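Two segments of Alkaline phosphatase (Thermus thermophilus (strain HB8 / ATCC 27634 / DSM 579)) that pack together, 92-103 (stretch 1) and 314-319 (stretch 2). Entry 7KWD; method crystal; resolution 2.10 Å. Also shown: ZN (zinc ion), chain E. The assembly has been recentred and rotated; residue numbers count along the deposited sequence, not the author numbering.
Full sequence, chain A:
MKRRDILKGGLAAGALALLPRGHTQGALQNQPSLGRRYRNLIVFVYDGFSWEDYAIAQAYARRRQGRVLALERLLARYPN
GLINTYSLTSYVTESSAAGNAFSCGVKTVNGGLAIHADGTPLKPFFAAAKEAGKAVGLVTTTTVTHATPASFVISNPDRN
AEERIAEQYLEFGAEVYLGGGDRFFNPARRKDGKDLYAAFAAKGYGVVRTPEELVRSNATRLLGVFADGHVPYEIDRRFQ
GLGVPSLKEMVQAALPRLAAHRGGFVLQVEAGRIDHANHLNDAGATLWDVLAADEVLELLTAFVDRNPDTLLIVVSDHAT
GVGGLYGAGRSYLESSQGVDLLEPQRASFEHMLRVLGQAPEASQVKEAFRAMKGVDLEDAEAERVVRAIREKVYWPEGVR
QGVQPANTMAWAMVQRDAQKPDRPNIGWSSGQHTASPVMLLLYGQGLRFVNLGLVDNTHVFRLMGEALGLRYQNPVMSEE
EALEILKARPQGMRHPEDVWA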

# COMPACT_ATOMS: atom_id res chain seq x y z
N VAL A 92 -3.08 14.18 -1.60
CA VAL A 92 -3.93 13.19 -2.24
C VAL A 92 -4.48 13.78 -3.52
O VAL A 92 -5.23 14.77 -3.50
CB VAL A 92 -5.08 12.75 -1.32
CG1 VAL A 92 -5.95 11.70 -2.02
CG2 VAL A 92 -4.51 12.25 0.00
N THR A 93 -4.12 13.16 -4.64
CA THR A 93 -4.49 13.69 -5.94
C THR A 93 -5.87 13.18 -6.30
O THR A 93 -6.37 12.22 -5.73
CB THR A 93 -3.48 13.22 -6.99
OG1 THR A 93 -3.65 13.90 -8.23
CG2 THR A 93 -3.64 11.74 -7.22
N GLU A 94 -6.46 13.77 -7.32
CA GLU A 94 -7.50 13.02 -8.05
C GLU A 94 -7.02 12.85 -9.50
O GLU A 94 -5.87 13.14 -9.85
CB GLU A 94 -8.88 13.68 -7.91
CG GLU A 94 -8.89 15.15 -8.16
CD GLU A 94 -8.49 15.47 -9.60
OE1 GLU A 94 -7.29 15.74 -9.83
OE2 GLU A 94 -9.36 15.43 -10.52
N SER A 95 -7.93 12.35 -10.33
CA SER A 95 -7.53 11.74 -11.59
C SER A 95 -7.01 12.76 -12.61
O SER A 95 -6.11 12.44 -13.39
CB SER A 95 -8.70 10.97 -12.18
OG SER A 95 -8.65 9.63 -11.80
N SER A 96 -7.58 13.98 -12.66
CA SER A 96 -7.13 14.93 -13.68
C SER A 96 -5.71 15.40 -13.39
O SER A 96 -4.87 15.44 -14.30
CB SER A 96 -8.07 16.14 -13.77
OG SER A 96 -8.26 16.76 -12.52
N ALA A 97 -5.42 15.75 -12.13
CA ALA A 97 -4.05 16.15 -11.80
C ALA A 97 -3.09 14.98 -11.98
O ALA A 97 -1.97 15.16 -12.45
CB ALA A 97 -3.99 16.70 -10.38
N ALA A 98 -3.53 13.77 -11.67
CA ALA A 98 -2.65 12.62 -11.85
C ALA A 98 -2.38 12.39 -13.32
O ALA A 98 -1.23 12.23 -13.74
CB ALA A 98 -3.27 11.39 -11.22
N GLY A 99 -3.43 12.42 -14.13
CA GLY A 99 -3.26 12.28 -15.56
C GLY A 99 -2.41 13.39 -16.14
O GLY A 99 -1.55 13.15 -17.00
N ASN A 100 -2.64 14.62 -15.66
CA ASN A 100 -1.82 15.75 -16.08
C ASN A 100 -0.34 15.53 -15.80
O ASN A 100 0.51 15.89 -16.61
CB ASN A 100 -2.28 17.01 -15.36
CG ASN A 100 -3.57 17.56 -15.90
OD1 ASN A 100 -4.10 17.05 -16.88
ND2 ASN A 100 -4.07 18.61 -15.26
N ALA A 101 -0.03 14.97 -14.63
CA ALA A 101 1.36 14.70 -14.30
C ALA A 101 1.95 13.78 -15.34
O ALA A 101 3.06 14.01 -15.84
CB ALA A 101 1.47 14.10 -12.90
N PHE A 102 1.21 12.72 -15.70
CA PHE A 102 1.67 11.81 -16.74
C PHE A 102 1.81 12.53 -18.08
O PHE A 102 2.82 12.37 -18.79
CB PHE A 102 0.70 10.65 -16.91
CG PHE A 102 0.60 9.71 -15.74
CD1 PHE A 102 1.51 9.74 -14.70
CD2 PHE A 102 -0.43 8.79 -15.68
CE1 PHE A 102 1.42 8.85 -13.65
CE2 PHE A 102 -0.53 7.92 -14.63
CZ PHE A 102 0.40 7.94 -13.61
N SER A 103 0.77 13.26 -18.49
CA SER A 103 0.67 13.70 -19.88
C SER A 103 1.35 15.04 -20.11
O SER A 103 1.68 15.35 -21.25
CB SER A 103 -0.79 13.82 -20.34
OG SER A 103 -1.41 14.88 -19.66
N VAL A 314 2.90 0.21 -17.70
CA VAL A 314 1.76 -0.15 -16.85
C VAL A 314 1.90 0.62 -15.54
O VAL A 314 2.92 0.50 -14.85
CB VAL A 314 1.68 -1.66 -16.60
CG1 VAL A 314 0.41 -2.03 -15.88
CG2 VAL A 314 1.75 -2.38 -17.92
N VAL A 315 0.89 1.41 -15.21
CA VAL A 315 1.02 2.35 -14.10
C VAL A 315 -0.32 2.53 -13.43
O VAL A 315 -1.38 2.57 -14.09
CB VAL A 315 1.57 3.71 -14.59
CG1 VAL A 315 0.55 4.39 -15.48
CG2 VAL A 315 1.99 4.59 -13.41
N SER A 316 -0.29 2.66 -12.11
CA SER A 316 -1.46 3.13 -11.38
C SER A 316 -1.36 4.64 -11.22
O SER A 316 -0.26 5.18 -11.01
CB SER A 316 -1.53 2.47 -10.00
OG SER A 316 -2.54 3.12 -9.23
N ASP A 317 -2.50 5.35 -11.30
CA ASP A 317 -2.45 6.80 -11.14
C ASP A 317 -2.53 7.27 -9.69
O ASP A 317 -2.13 8.40 -9.40
CB ASP A 317 -3.53 7.50 -11.98
CG ASP A 317 -4.92 7.24 -11.50
OD1 ASP A 317 -5.20 6.21 -10.83
OD2 ASP A 317 -5.78 8.08 -11.83
N HIS A 318 -3.03 6.43 -8.79
CA HIS A 318 -3.04 6.66 -7.35
C HIS A 318 -3.77 5.46 -6.73
O HIS A 318 -4.48 4.73 -7.43
CB HIS A 318 -3.77 7.94 -6.94
CG HIS A 318 -5.14 7.99 -7.52
ND1 HIS A 318 -6.20 7.29 -6.98
CD2 HIS A 318 -5.60 8.55 -8.65
CE1 HIS A 318 -7.26 7.45 -7.73
NE2 HIS A 318 -6.92 8.23 -8.74
N ALA A 319 -3.62 5.33 -5.43
CA ALA A 319 -4.35 4.34 -4.67
C ALA A 319 -5.71 4.91 -4.25
O ALA A 319 -5.88 6.12 -4.09
CB ALA A 319 -3.56 3.92 -3.43
ZN ZN E . -7.72 8.07 -10.84
O HOH W 1 -5.86 9.47 -14.18

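Residues 95-103 form a helix that continues later in the chain. Val92, Thr93 and Glu94 lead into it as loop. The helix is held by regular i to i+4 backbone bonds, from Ala98 N to Glu94 O (3.0 Å) through Ser103 N to Gly99 O (2.8 Å). The other stretch enters as a strand that begins earlier in the chain and includes Val314 and Val315. It leads on to Asp317 and His318, which lie against the start of the helix. The two backbones come nearest at Ala98 and Asp317, whose CA atoms are 5.9 Å apart. Thr93 pairs with His318, with 7.3 Å between their CA atoms. The touching residues are at least 213 positions apart in sequence, so the contact is made by the fold.

No direct hydrogen bond crosses between the stretches. A zinc ion, a water and van der Waals packing join them instead. The zinc is bound by Ser95 OG at 2.1 Å, Asp317 OD2 at 2.2 Å and His318 NE2 at 2.2 Å, with one further ligand atom from elsewhere in the structure. The ion thus ties the first residue of the helix to two consecutive residues of the other stretch. Ser95 OG and Asp317 OD2 lie 3.3 Å apart because both bind the metal; this is not a hydrogen bond. Ser95 OG also lies at the edge of the His318 ring, near its plane. The other ring nitrogen is also engaged: His318 ND1 donates to Ala319 O at 3.1 Å, so both nitrogens of the ring have partners.

Water 1 adds a second bridge. It donates to Ser95 O at 3.1 Å and to Asp317 OD2 at 2.7 Å. Asp317 OD2 therefore serves both the zinc and the water.

Glu94 sits at the N-cap, and its CA-to-CB bond points away from the other stretch. Its carboxylate turns back to the helix start. OE1 accepts from Ala97 N at 3.0 Å and OE2 from Ser96 N at 3.1 Å, capping amides at the first turn. Ser96 OG also donates to Glu94 OE2 at 2.6 Å. Thr93 OG1 donates to Glu94 O at 2.9 Å, while its methyl CG2 packs 3.8 Å from His318 CB.

Ala98 and Phe102 are one helical turn apart, and both point toward the other stretch. The small Ala98 side chain fits where the backbones are nearest: its CB is 3.7 Å from Asp317 O and 4.0 Å from Asp317 CB. Phe102 reaches further along the other stretch. Its CZ is 3.7 Å from Val315 CG2, an apolar contact, and 3.9 Å from Asp317 CA. Ser316 O meets the ring at its edge, 3.8 Å from Phe102 CZ. The Ser316 side chain points away, so this residue takes part through its backbone.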